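Local coordinates for outer membrane protein OMP121 (PDB 5FQ8) that probably imports nutrients across the bacterial outer membrane as a TonB-dependent receptor with a plugged beta-barrel, and binds calcium and magnesium ions, at residues B[300-305]-B[391-396]; B[524-529]-B[546-551]; B[669-674]-B[696-701]; B[692-697]-B[732-737]. All blocks are in the same frame, centred on the assembly; numbering follows the deposited sequence.

Contact 1 (B[300-305]-B[391-396]); sequences SHKAGA and DYEFLK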
loop_
_atom_site.group_PDB
_atom_site.type_symbol
_atom_site.label_atom_id
_atom_site.label_comp_id
_atom_site.label_asym_id
_atom_site.label_seq_id
_atom_site.Cartn_x
_atom_site.Cartn_y
_atom_site.Cartn_z
ATOM N N SER B 300 36.111 13.585 -26.153
ATOM C CA SER B 300 37.200 14.372 -25.607
ATOM C C SER B 300 37.659 15.332 -26.693
ATOM O O SER B 300 37.689 14.969 -27.867
ATOM C CB SER B 300 38.334 13.459 -25.152
ATOM O OG SER B 300 39.256 14.150 -24.347
ATOM N N HIS B 301 37.967 16.563 -26.313
ATOM C CA HIS B 301 38.456 17.565 -27.247
ATOM C C HIS B 301 39.571 18.328 -26.567
ATOM O O HIS B 301 39.435 18.713 -25.406
ATOM C CB HIS B 301 37.352 18.524 -27.693
ATOM C CG HIS B 301 37.755 19.453 -28.799
ATOM N ND1 HIS B 301 37.423 19.227 -30.118
ATOM C CD2 HIS B 301 38.448 20.617 -28.781
ATOM C CE1 HIS B 301 37.898 20.208 -30.864
ATOM N NE2 HIS B 301 38.523 21.065 -30.079
ATOM N N LYS B 302 40.670 18.533 -27.281
ATOM C CA LYS B 302 41.824 19.241 -26.753
ATOM C C LYS B 302 41.989 20.537 -27.523
ATOM O O LYS B 302 41.868 20.554 -28.750
ATOM C CB LYS B 302 43.088 18.385 -26.847
ATOM C CG LYS B 302 44.276 18.954 -26.092
ATOM C CD LYS B 302 45.392 17.935 -25.942
ATOM C CE LYS B 302 46.521 18.476 -25.070
ATOM N NZ LYS B 302 47.575 17.465 -24.749
ATOM N N ALA B 303 42.207 21.622 -26.800
ATOM C CA ALA B 303 42.404 22.934 -27.397
ATOM C C ALA B 303 43.496 23.589 -26.564
ATOM O O ALA B 303 43.225 24.265 -25.575
ATOM C CB ALA B 303 41.122 23.740 -27.414
ATOM N N GLY B 304 44.735 23.369 -26.956
ATOM C CA GLY B 304 45.823 23.984 -26.240
ATOM C C GLY B 304 46.206 23.156 -25.043
ATOM O O GLY B 304 46.293 21.930 -25.136
ATOM N N ALA B 305 46.433 23.813 -23.912
ATOM C CA ALA B 305 46.700 23.091 -22.683
ATOM C C ALA B 305 45.441 22.502 -22.071
ATOM O O ALA B 305 45.543 21.646 -21.195
ATOM C CB ALA B 305 47.383 24.006 -21.678
ATOM N N ASP B 391 40.929 18.789 -17.847
ATOM C CA ASP B 391 42.367 18.728 -17.645
ATOM C C ASP B 391 42.999 20.005 -18.165
ATOM O O ASP B 391 42.642 20.481 -19.240
ATOM C CB ASP B 391 42.976 17.535 -18.373
ATOM C CG ASP B 391 42.627 16.229 -17.733
ATOM O OD1 ASP B 391 43.152 15.943 -16.640
ATOM O OD2 ASP B 391 41.839 15.483 -18.339
ATOM N N TYR B 392 43.942 20.555 -17.412
ATOM C CA TYR B 392 44.637 21.758 -17.856
ATOM C C TYR B 392 46.086 21.695 -17.402
ATOM O O TYR B 392 46.364 21.758 -16.205
ATOM C CB TYR B 392 43.961 23.009 -17.322
ATOM C CG TYR B 392 44.576 24.284 -17.820
ATOM C CD1 TYR B 392 44.343 24.722 -19.110
ATOM C CD2 TYR B 392 45.387 25.054 -16.998
ATOM C CE1 TYR B 392 44.906 25.880 -19.573
ATOM C CE2 TYR B 392 45.947 26.221 -17.450
ATOM C CZ TYR B 392 45.703 26.625 -18.739
ATOM O OH TYR B 392 46.252 27.780 -19.223
ATOM N N GLU B 393 47.004 21.602 -18.359
ATOM C CA GLU B 393 48.430 21.553 -18.068
ATOM C C GLU B 393 49.004 22.962 -18.036
ATOM O O GLU B 393 48.659 23.799 -18.867
ATOM C CB GLU B 393 49.139 20.691 -19.114
ATOM C CG GLU B 393 48.631 19.257 -19.137
ATOM C CD GLU B 393 49.112 18.456 -20.318
ATOM O OE1 GLU B 393 49.880 18.999 -21.135
ATOM O OE2 GLU B 393 48.718 17.276 -20.432
ATOM N N PHE B 394 49.859 23.233 -17.054
ATOM C CA PHE B 394 50.416 24.571 -16.915
ATOM C C PHE B 394 51.807 24.509 -16.303
ATOM O O PHE B 394 52.101 23.639 -15.483
ATOM C CB PHE B 394 49.530 25.465 -16.056
ATOM C CG PHE B 394 49.392 25.000 -14.636
ATOM C CD1 PHE B 394 48.486 24.004 -14.307
ATOM C CD2 PHE B 394 50.156 25.565 -13.629
ATOM C CE1 PHE B 394 48.353 23.575 -13.016
ATOM C CE2 PHE B 394 50.028 25.141 -12.330
ATOM C CZ PHE B 394 49.120 24.145 -12.023
ATOM N N LEU B 395 52.650 25.459 -16.709
ATOM C CA LEU B 395 54.013 25.618 -16.191
ATOM C C LEU B 395 54.831 24.334 -16.322
ATOM O O LEU B 395 55.438 23.853 -15.364
ATOM C CB LEU B 395 53.995 26.105 -14.744
ATOM C CG LEU B 395 53.308 27.455 -14.577
ATOM C CD1 LEU B 395 53.151 27.798 -13.115
ATOM C CD2 LEU B 395 54.103 28.523 -15.289
ATOM N N LYS B 396 54.830 23.777 -17.531
ATOM C CA LYS B 396 55.744 22.709 -17.916
ATOM C C LYS B 396 55.423 21.395 -17.223
ATOM O O LYS B 396 55.242 20.372 -17.889
ATOM C CB LYS B 396 57.196 23.120 -17.626
ATOM C CG LYS B 396 58.263 22.322 -18.371
ATOM C CD LYS B 396 58.412 22.779 -19.819
ATOM C CE LYS B 396 59.540 22.044 -20.521
ATOM N NZ LYS B 396 60.837 22.252 -19.819
#
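The packed part of this contact is one residue wide: A305 rests on the backbone and ring of Y392 and on the peptide that follows. Its carbonyl O accepts the N-H of E393 at 3.2 Å in a straight bond (165° at the hydrogen), although the donor stands above the carbonyl plane. A second, weaker approach to the same oxygen comes from CA of Y392, at 3.5 Å. The methyl CB of A305 meets CE1 of Y392 obliquely, 3.8 Å away, because the tyrosine CG lies anti to its backbone N (chi1 -176°) and the ring swings back alongside the turn. A small side chain suits this place, where the methyl already touches both the ring and the carbonyl O of E393. G304 just before it suits the turn for another reason: with its positive phi, a CB would be jammed against the carbonyl O of A303.

The other side is loose and polar. K302, stretched out with every torsion anti, carries NZ to 4.5 Å from OE2 of E393, too far for a salt bridge, so the two opposite charges probably attract only weakly at the surface. D391 turns its carboxylate elsewhere, to T401 and Q389.

The turn links strand 289-303 to strand 306-320, which runs between the first of these and strand 376-394. The bond from E393 to A305 continues the backbone pairing of D391 with T307. Beyond E393 the chain turns into strand 398-417, while H301 and A303 pack against A264 and V175 of the second subunit, another copy of this protein.

Contact 2 (B[524-529]-B[546-551]); sequences MGVFGQ and NDWSST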
loop_
_atom_site.group_PDB
_atom_site.type_symbol
_atom_site.label_atom_id
_atom_site.label_comp_id
_atom_site.label_asym_id
_atom_site.label_seq_id
_atom_site.Cartn_x
_atom_site.Cartn_y
_atom_site.Cartn_z
ATOM N N MET B 524 33.981 13.770 2.867
ATOM C CA MET B 524 34.964 14.612 2.214
ATOM C C MET B 524 36.347 14.153 2.634
ATOM O O MET B 524 36.545 13.682 3.757
ATOM C CB MET B 524 34.767 16.072 2.564
ATOM C CG MET B 524 33.526 16.668 1.975
ATOM S SD MET B 524 33.360 18.383 2.439
ATOM C CE MET B 524 32.961 18.216 4.152
ATOM N N GLY B 525 37.304 14.280 1.726
ATOM C CA GLY B 525 38.673 13.941 2.057
ATOM C C GLY B 525 39.677 14.762 1.283
ATOM O O GLY B 525 39.363 15.359 0.247
ATOM N N VAL B 526 40.897 14.786 1.801
ATOM C CA VAL B 526 42.038 15.348 1.097
ATOM C C VAL B 526 43.125 14.287 1.061
ATOM O O VAL B 526 43.296 13.544 2.029
ATOM C CB VAL B 526 42.530 16.642 1.773
ATOM C CG1 VAL B 526 42.668 16.436 3.256
ATOM C CG2 VAL B 526 43.839 17.086 1.163
ATOM N N PHE B 527 43.834 14.185 -0.061
ATOM C CA PHE B 527 44.796 13.104 -0.220
ATOM C C PHE B 527 46.015 13.565 -1.002
ATOM O O PHE B 527 45.970 14.534 -1.758
ATOM C CB PHE B 527 44.175 11.882 -0.902
ATOM C CG PHE B 527 43.598 12.173 -2.249
ATOM C CD1 PHE B 527 42.294 12.616 -2.380
ATOM C CD2 PHE B 527 44.347 11.992 -3.384
ATOM C CE1 PHE B 527 41.749 12.877 -3.612
ATOM C CE2 PHE B 527 43.805 12.254 -4.617
ATOM C CZ PHE B 527 42.497 12.699 -4.728
ATOM N N GLY B 528 47.105 12.837 -0.805
ATOM C CA GLY B 528 48.334 13.075 -1.541
ATOM C C GLY B 528 49.042 11.769 -1.841
ATOM O O GLY B 528 48.959 10.802 -1.080
ATOM N N GLN B 529 49.752 11.750 -2.969
ATOM C CA GLN B 529 50.400 10.534 -3.458
ATOM C C GLN B 529 51.729 10.903 -4.098
ATOM O O GLN B 529 51.754 11.495 -5.177
ATOM C CB GLN B 529 49.493 9.808 -4.446
ATOM C CG GLN B 529 50.043 8.525 -4.959
ATOM C CD GLN B 529 48.979 7.693 -5.617
ATOM O OE1 GLN B 529 47.820 7.757 -5.236
ATOM N NE2 GLN B 529 49.360 6.919 -6.622
ATOM N N ASN B 546 43.176 11.849 4.426
ATOM C CA ASN B 546 42.327 12.074 5.583
ATOM C C ASN B 546 40.903 12.299 5.109
ATOM O O ASN B 546 40.671 13.064 4.171
ATOM C CB ASN B 546 42.803 13.255 6.422
ATOM C CG ASN B 546 42.197 13.249 7.812
ATOM O OD1 ASN B 546 42.781 12.706 8.753
ATOM N ND2 ASN B 546 41.008 13.828 7.943
ATOM N N ASP B 547 39.961 11.630 5.754
ATOM C CA ASP B 547 38.561 11.690 5.389
ATOM C C ASP B 547 37.757 12.236 6.554
ATOM O O ASP B 547 38.166 12.153 7.709
ATOM C CB ASP B 547 38.025 10.315 5.008
ATOM C CG ASP B 547 38.543 9.842 3.698
ATOM O OD1 ASP B 547 39.007 10.689 2.924
ATOM O OD2 ASP B 547 38.484 8.626 3.440
ATOM N N TRP B 548 36.610 12.815 6.234
ATOM C CA TRP B 548 35.629 13.231 7.225
ATOM C C TRP B 548 34.304 12.622 6.817
ATOM O O TRP B 548 33.792 12.923 5.739
ATOM C CB TRP B 548 35.517 14.747 7.298
ATOM C CG TRP B 548 36.692 15.461 7.852
ATOM C CD1 TRP B 548 36.844 15.910 9.115
ATOM C CD2 TRP B 548 37.863 15.868 7.141
ATOM N NE1 TRP B 548 38.040 16.557 9.256
ATOM C CE2 TRP B 548 38.687 16.546 8.052
ATOM C CE3 TRP B 548 38.302 15.714 5.825
ATOM C CZ2 TRP B 548 39.923 17.065 7.693
ATOM C CZ3 TRP B 548 39.527 16.232 5.473
ATOM C CH2 TRP B 548 40.324 16.893 6.402
ATOM N N SER B 549 33.761 11.756 7.652
ATOM C CA SER B 549 32.595 10.976 7.278
ATOM C C SER B 549 31.368 11.422 8.055
ATOM O O SER B 549 31.446 11.742 9.245
ATOM C CB SER B 549 32.830 9.496 7.515
ATOM O OG SER B 549 31.743 8.753 7.015
ATOM N N SER B 550 30.229 11.427 7.376
ATOM C CA SER B 550 28.995 11.751 8.065
ATOM C C SER B 550 28.494 10.609 8.938
ATOM O O SER B 550 27.708 10.855 9.852
ATOM C CB SER B 550 27.922 12.146 7.064
ATOM O OG SER B 550 27.148 11.026 6.719
ATOM N N THR B 551 28.928 9.376 8.705
ATOM C CA THR B 551 28.372 8.258 9.446
ATOM C C THR B 551 29.162 7.907 10.688
ATOM O O THR B 551 28.861 6.896 11.323
ATOM C CB THR B 551 28.253 7.039 8.551
ATOM O OG1 THR B 551 29.535 6.711 8.025
ATOM C CG2 THR B 551 27.325 7.318 7.418
#
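The indole of W548 has the amide ND2 of N546 over one face, 3.3 Å above its plane and offset toward the rim, while its benzo edge is met in plane by M524 O and V526 CG1. All three neighbours belong to one antiparallel beta hairpin, strands 513-534 and 538-549, two adjoining staves of the barrel wall. With CG beside the backbone N (chi1 -69°), the tryptophan reaches across to the partner strand, bringing CE3 to 3.4 Å from M524 O.

Two hydrogen-bonded pairs hold the strands. M524 and W548 each donate their N-H to the other's carbonyl O, and V526 and N546 do the same, with W548 N bonding nearly along the C=O axis of M524. Between them G525 faces D547 as a non-hydrogen-bonded pair. Glycine suits the place, because a CB would fall 2.1 Å from OD1 of D547 as it stands. The carboxylate of D547 thus lies over the glycine, its OD1 in a salt bridge with R545 and its OD2 bonded to the hydroxyl of Y561. These partners suit an acid that is buried, and would probably keep it ionised.

M524, V526, N546 and W548 share the opposite face of the sheet. Here large apolar groups are at home: M524 and W548 touch apolar side chains of the chain of another protein, and the M524 side chain is about 5 Å from a bound lipid-like ligand. N546 is the polar exception, and its ND2 is hydrogen-bonded to S558. V526 and W548 point the same way side by side, and the valine CG1 lies at the indole edge, 3.9 Å from CZ3.

Contact 3 (B[669-674]-B[696-701]); sequences NRNTDK and KIRNRG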
loop_
_atom_site.group_PDB
_atom_site.type_symbol
_atom_site.label_atom_id
_atom_site.label_comp_id
_atom_site.label_asym_id
_atom_site.label_seq_id
_atom_site.Cartn_x
_atom_site.Cartn_y
_atom_site.Cartn_z
ATOM N N ASN B 669 48.957 -10.109 3.953
ATOM C CA ASN B 669 48.511 -10.255 5.333
ATOM C C ASN B 669 47.619 -9.060 5.648
ATOM O O ASN B 669 48.117 -7.949 5.831
ATOM C CB ASN B 669 49.708 -10.339 6.273
ATOM C CG ASN B 669 49.317 -10.293 7.724
ATOM O OD1 ASN B 669 49.000 -11.309 8.316
ATOM N ND2 ASN B 669 49.355 -9.108 8.311
ATOM N N ARG B 670 46.311 -9.295 5.717
ATOM C CA ARG B 670 45.289 -8.254 5.774
ATOM C C ARG B 670 44.566 -8.304 7.112
ATOM O O ARG B 670 44.069 -9.364 7.501
ATOM C CB ARG B 670 44.288 -8.458 4.635
ATOM C CG ARG B 670 43.464 -7.287 4.229
ATOM C CD ARG B 670 42.438 -7.784 3.232
ATOM N NE ARG B 670 42.126 -6.829 2.171
ATOM C CZ ARG B 670 42.835 -6.692 1.059
ATOM N NH1 ARG B 670 43.903 -7.431 0.871
ATOM N NH2 ARG B 670 42.483 -5.810 0.145
ATOM N N ASN B 671 44.491 -7.166 7.808
ATOM C CA ASN B 671 43.770 -7.064 9.082
ATOM C C ASN B 671 42.790 -5.905 9.012
ATOM O O ASN B 671 43.205 -4.747 8.951
ATOM C CB ASN B 671 44.722 -6.868 10.266
ATOM C CG ASN B 671 45.375 -8.160 10.714
ATOM O OD1 ASN B 671 46.576 -8.346 10.557
ATOM N ND2 ASN B 671 44.586 -9.062 11.270
ATOM N N THR B 672 41.505 -6.214 9.052
ATOM C CA THR B 672 40.449 -5.209 9.130
ATOM C C THR B 672 40.007 -5.069 10.584
ATOM O O THR B 672 39.445 -6.002 11.157
ATOM C CB THR B 672 39.283 -5.600 8.233
ATOM O OG1 THR B 672 39.764 -5.797 6.904
ATOM C CG2 THR B 672 38.238 -4.508 8.233
ATOM N N ASP B 673 40.254 -3.902 11.173
ATOM C CA ASP B 673 40.017 -3.670 12.590
ATOM C C ASP B 673 38.945 -2.611 12.805
ATOM O O ASP B 673 38.679 -1.780 11.940
ATOM C CB ASP B 673 41.299 -3.229 13.295
ATOM C CG ASP B 673 41.261 -3.502 14.774
ATOM O OD1 ASP B 673 40.514 -4.399 15.188
ATOM O OD2 ASP B 673 41.981 -2.830 15.527
ATOM N N LYS B 674 38.348 -2.642 13.987
ATOM C CA LYS B 674 37.369 -1.653 14.437
ATOM C C LYS B 674 36.222 -1.463 13.450
ATOM O O LYS B 674 35.627 -0.394 13.389
ATOM C CB LYS B 674 38.026 -0.302 14.731
ATOM C CG LYS B 674 39.286 -0.356 15.569
ATOM C CD LYS B 674 39.086 -1.109 16.864
ATOM C CE LYS B 674 40.166 -0.760 17.888
ATOM N NZ LYS B 674 41.486 -0.506 17.247
ATOM N N LYS B 696 39.701 -7.687 14.838
ATOM C CA LYS B 696 40.353 -7.874 13.553
ATOM C C LYS B 696 39.779 -9.075 12.820
ATOM O O LYS B 696 39.671 -10.166 13.379
ATOM C CB LYS B 696 41.855 -8.058 13.750
ATOM C CG LYS B 696 42.540 -6.866 14.365
ATOM C CD LYS B 696 43.953 -7.171 14.798
ATOM C CE LYS B 696 44.545 -5.956 15.426
ATOM N NZ LYS B 696 45.992 -6.053 15.571
ATOM N N ILE B 697 39.409 -8.862 11.576
ATOM C CA ILE B 697 39.135 -9.935 10.640
ATOM C C ILE B 697 40.350 -10.063 9.736
ATOM O O ILE B 697 40.693 -9.125 9.010
ATOM C CB ILE B 697 37.865 -9.660 9.830
ATOM C CG1 ILE B 697 36.734 -9.284 10.763
ATOM C CG2 ILE B 697 37.478 -10.883 9.028
ATOM C CD1 ILE B 697 36.056 -10.461 11.307
ATOM N N ARG B 698 41.014 -11.205 9.797
ATOM C CA ARG B 698 42.288 -11.394 9.131
ATOM C C ARG B 698 42.115 -12.243 7.885
ATOM O O ARG B 698 41.413 -13.257 7.907
ATOM C CB ARG B 698 43.299 -12.041 10.072
ATOM C CG ARG B 698 44.701 -12.043 9.547
ATOM C CD ARG B 698 45.646 -12.578 10.566
ATOM N NE ARG B 698 45.423 -13.995 10.770
ATOM C CZ ARG B 698 45.967 -14.693 11.754
ATOM N NH1 ARG B 698 46.758 -14.098 12.630
ATOM N NH2 ARG B 698 45.715 -15.984 11.857
ATOM N N ASN B 699 42.738 -11.803 6.795
ATOM C CA ASN B 699 42.832 -12.575 5.561
ATOM C C ASN B 699 44.300 -12.631 5.154
ATOM O O ASN B 699 44.914 -11.598 4.886
ATOM C CB ASN B 699 41.977 -11.967 4.450
ATOM C CG ASN B 699 40.504 -12.193 4.670
ATOM O OD1 ASN B 699 39.974 -13.260 4.384
ATOM N ND2 ASN B 699 39.831 -11.179 5.180
ATOM N N ARG B 700 44.860 -13.834 5.140
ATOM C CA ARG B 700 46.225 -14.103 4.708
ATOM C C ARG B 700 46.192 -15.148 3.611
ATOM O O ARG B 700 45.341 -16.041 3.618
ATOM C CB ARG B 700 47.105 -14.654 5.836
ATOM C CG ARG B 700 47.471 -13.710 6.944
ATOM C CD ARG B 700 48.575 -14.308 7.836
ATOM N NE ARG B 700 48.436 -15.745 8.068
ATOM C CZ ARG B 700 49.042 -16.397 9.055
ATOM N NH1 ARG B 700 49.812 -15.739 9.908
ATOM N NH2 ARG B 700 48.870 -17.705 9.195
ATOM N N GLY B 701 47.142 -15.067 2.690
ATOM C CA GLY B 701 47.223 -16.095 1.676
ATOM C C GLY B 701 48.282 -15.873 0.629
ATOM O O GLY B 701 49.210 -15.086 0.801
HETATM O O HOH W 1 40.467 -8.924 6.435
#
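A single water oxygen is held by three bonds in the seam between these strands: it donates to I697 O at 2.6 Å, accepts from ND2 of N699 at 2.7 Å, and pairs with OG1 of T672 at 3.2 Å. T672 places its hydroxyl there by setting OG1 beside the backbone N (chi1 -56°). I697 O is gripped a second time, by T672 N in an almost perfectly straight bond. Strands 661-680 and 697-712 run antiparallel, and R670 with N699 and T672 with I697 form the hydrogen-bonded pairs.

The face with R670 and N699 looks toward the plug. The guanidinium of R670 reaches E647, A158 O and K145 O, and N699 shares its amide between N727 and V91 O. A long arginine and an amide suit positions that reach plug backbone oxygens.

The other face carries N669 beside R700 and N671 beside R698, each pair pointing the same way. The asparagines touch the arginine stems: OD1 of N669 is 3.1 Å from R700 CD, and ND2 of N671 is 3.4 Å from R698 CG. Further along, D673 and K696 cross obliquely, OD1 lying 3.3 Å from K696 CG, while OD2 forms a salt bridge with K674 NZ at 2.9 Å. An alanine in place of D673 removes the carboxylate, and would probably cost K674 its salt bridge and leave the K696 stem less covered.

The chemistry is mostly polar, I697 and the aliphatic stems apart: R670 and N699 link the wall to the plug backbone, while the opposite face packs amides on stems.

Contact 4 (B[692-697]-B[732-737]); sequences MNLGKI and ISLPEE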
loop_
_atom_site.group_PDB
_atom_site.type_symbol
_atom_site.label_atom_id
_atom_site.label_comp_id
_atom_site.label_asym_id
_atom_site.label_seq_id
_atom_site.Cartn_x
_atom_site.Cartn_y
_atom_site.Cartn_z
ATOM N N MET B 692 29.080 -1.609 17.724
ATOM C CA MET B 692 30.380 -1.288 18.283
ATOM C C MET B 692 31.466 -1.682 17.303
ATOM O O MET B 692 31.213 -2.359 16.310
ATOM C CB MET B 692 30.581 -1.960 19.640
ATOM C CG MET B 692 30.178 -3.413 19.708
ATOM S SD MET B 692 29.715 -3.917 21.372
ATOM C CE MET B 692 30.741 -2.871 22.361
ATOM N N ASN B 693 32.674 -1.208 17.584
ATOM C CA ASN B 693 33.838 -1.555 16.781
ATOM C C ASN B 693 34.260 -2.987 17.049
ATOM O O ASN B 693 34.525 -3.355 18.193
ATOM C CB ASN B 693 34.990 -0.614 17.111
ATOM C CG ASN B 693 34.631 0.829 16.901
ATOM O OD1 ASN B 693 34.511 1.584 17.847
ATOM N ND2 ASN B 693 34.455 1.222 15.656
ATOM N N LEU B 694 34.352 -3.791 15.998
ATOM C CA LEU B 694 34.714 -5.186 16.177
ATOM C C LEU B 694 36.220 -5.345 16.336
ATOM O O LEU B 694 36.988 -4.383 16.388
ATOM C CB LEU B 694 34.235 -6.027 15.003
ATOM C CG LEU B 694 32.750 -6.204 14.769
ATOM C CD1 LEU B 694 32.518 -7.319 13.797
ATOM C CD2 LEU B 694 32.048 -6.485 16.056
ATOM N N GLY B 695 36.642 -6.589 16.420
ATOM C CA GLY B 695 38.048 -6.913 16.386
ATOM C C GLY B 695 38.562 -7.028 14.966
ATOM O O GLY B 695 37.956 -6.548 14.008
ATOM N N LYS B 696 39.701 -7.687 14.838
ATOM C CA LYS B 696 40.353 -7.874 13.553
ATOM C C LYS B 696 39.779 -9.075 12.820
ATOM O O LYS B 696 39.671 -10.166 13.379
ATOM C CB LYS B 696 41.855 -8.058 13.750
ATOM C CG LYS B 696 42.540 -6.866 14.365
ATOM C CD LYS B 696 43.953 -7.171 14.798
ATOM C CE LYS B 696 44.545 -5.956 15.426
ATOM N NZ LYS B 696 45.992 -6.053 15.571
ATOM N N ILE B 697 39.409 -8.862 11.576
ATOM C CA ILE B 697 39.135 -9.935 10.640
ATOM C C ILE B 697 40.350 -10.063 9.736
ATOM O O ILE B 697 40.693 -9.125 9.010
ATOM C CB ILE B 697 37.865 -9.660 9.830
ATOM C CG1 ILE B 697 36.734 -9.284 10.763
ATOM C CG2 ILE B 697 37.478 -10.883 9.028
ATOM C CD1 ILE B 697 36.056 -10.461 11.307
ATOM N N ILE B 732 39.568 -12.542 14.441
ATOM C CA ILE B 732 40.544 -12.625 15.521
ATOM C C ILE B 732 39.891 -12.448 16.881
ATOM O O ILE B 732 40.137 -13.223 17.801
ATOM C CB ILE B 732 41.694 -11.622 15.300
ATOM C CG1 ILE B 732 42.700 -12.215 14.321
ATOM C CG2 ILE B 732 42.385 -11.327 16.602
ATOM C CD1 ILE B 732 44.019 -11.493 14.304
ATOM N N SER B 733 39.046 -11.438 17.032
ATOM C CA SER B 733 38.276 -11.295 18.255
ATOM C C SER B 733 36.963 -10.614 17.932
ATOM O O SER B 733 36.880 -9.794 17.020
ATOM C CB SER B 733 39.031 -10.500 19.318
ATOM O OG SER B 733 39.348 -9.208 18.843
ATOM N N LEU B 734 35.929 -10.999 18.664
ATOM C CA LEU B 734 34.677 -10.289 18.708
ATOM C C LEU B 734 34.458 -9.854 20.145
ATOM O O LEU B 734 34.633 -10.676 21.052
ATOM C CB LEU B 734 33.528 -11.169 18.235
ATOM C CG LEU B 734 33.484 -11.381 16.728
ATOM C CD1 LEU B 734 32.446 -12.383 16.392
ATOM C CD2 LEU B 734 33.188 -10.081 16.025
ATOM N N PRO B 735 34.111 -8.586 20.397
ATOM C CA PRO B 735 34.036 -8.073 21.770
ATOM C C PRO B 735 33.488 -9.039 22.810
ATOM O O PRO B 735 32.340 -9.482 22.731
ATOM C CB PRO B 735 33.133 -6.853 21.608
ATOM C CG PRO B 735 33.499 -6.343 20.296
ATOM C CD PRO B 735 33.792 -7.538 19.427
ATOM N N GLU B 736 34.340 -9.357 23.788
ATOM C CA GLU B 736 34.057 -10.428 24.734
ATOM C C GLU B 736 32.756 -10.186 25.461
ATOM O O GLU B 736 31.970 -11.114 25.672
ATOM C CB GLU B 736 35.188 -10.543 25.755
ATOM C CG GLU B 736 36.464 -11.220 25.282
ATOM C CD GLU B 736 37.570 -11.162 26.328
ATOM O OE1 GLU B 736 37.401 -10.406 27.308
ATOM O OE2 GLU B 736 38.599 -11.862 26.179
ATOM N N GLU B 737 32.505 -8.931 25.824
ATOM C CA GLU B 737 31.423 -8.588 26.732
ATOM C C GLU B 737 30.075 -9.054 26.239
ATOM O O GLU B 737 29.163 -9.212 27.049
ATOM C CB GLU B 737 31.411 -7.088 26.966
ATOM C CG GLU B 737 32.779 -6.554 27.305
ATOM C CD GLU B 737 33.566 -6.198 26.074
ATOM O OE1 GLU B 737 32.953 -5.665 25.130
ATOM O OE2 GLU B 737 34.785 -6.467 26.039
#
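L694 and L734 both set CG beside the backbone N and anti to the carbonyl carbon (chi1 -66° and -75°), so the two side chains run side by side and point the same way. Their methyls meet, CD1 of L694 at 3.6 Å from CD2 of L734. The other methyl of L694, CD2, is met at about a right angle by the ring of P735, whose CD lies 3.9 Å off. The rigid proline ring also presents CG to the carbonyl O of N693. Replacing L694 by an alanine would probably loosen this patch, since both methyls that touch L734 and P735 would be gone.

At the other end, I732 N donates to K696 O at 2.6 Å, almost along the C=O axis, and CB of I732 packs against CB of K696. G695 comes close to the partner chain, with CA 3.2 Å from S733 O. A CB there would clash with that oxygen, so glycine fits.

The contact joins the loop after strand 716-731 to the link between strands 689-693 and 697-712. Strand 661-680 flanks it through F677 on L694, N693 is tied to K674 O and S641 N, and L94 of the plug touches L694.

How the contacts relate
Along the chain the contacts come in the order 1, 2, 3, 4, and all join strands or turns of the barrel wall. The centres of contacts 1 and 2 are about 28 Å apart, those of contacts 2 and 3 about 22 Å, and neither pair touches. Contacts 3 and 4 are close, about 12 Å between centres, and share K696 and I697, where one leaves off and the other begins. There D673 of contact 3 packs on G695 of contact 4, bringing strand 661-680 against the link that follows strand 689-693. Contact 1 faces a second subunit and contact 2 the chain of another protein, whereas contacts 3 and 4 reach the plug. The barrel thus serves as both assembly surface and plug housing.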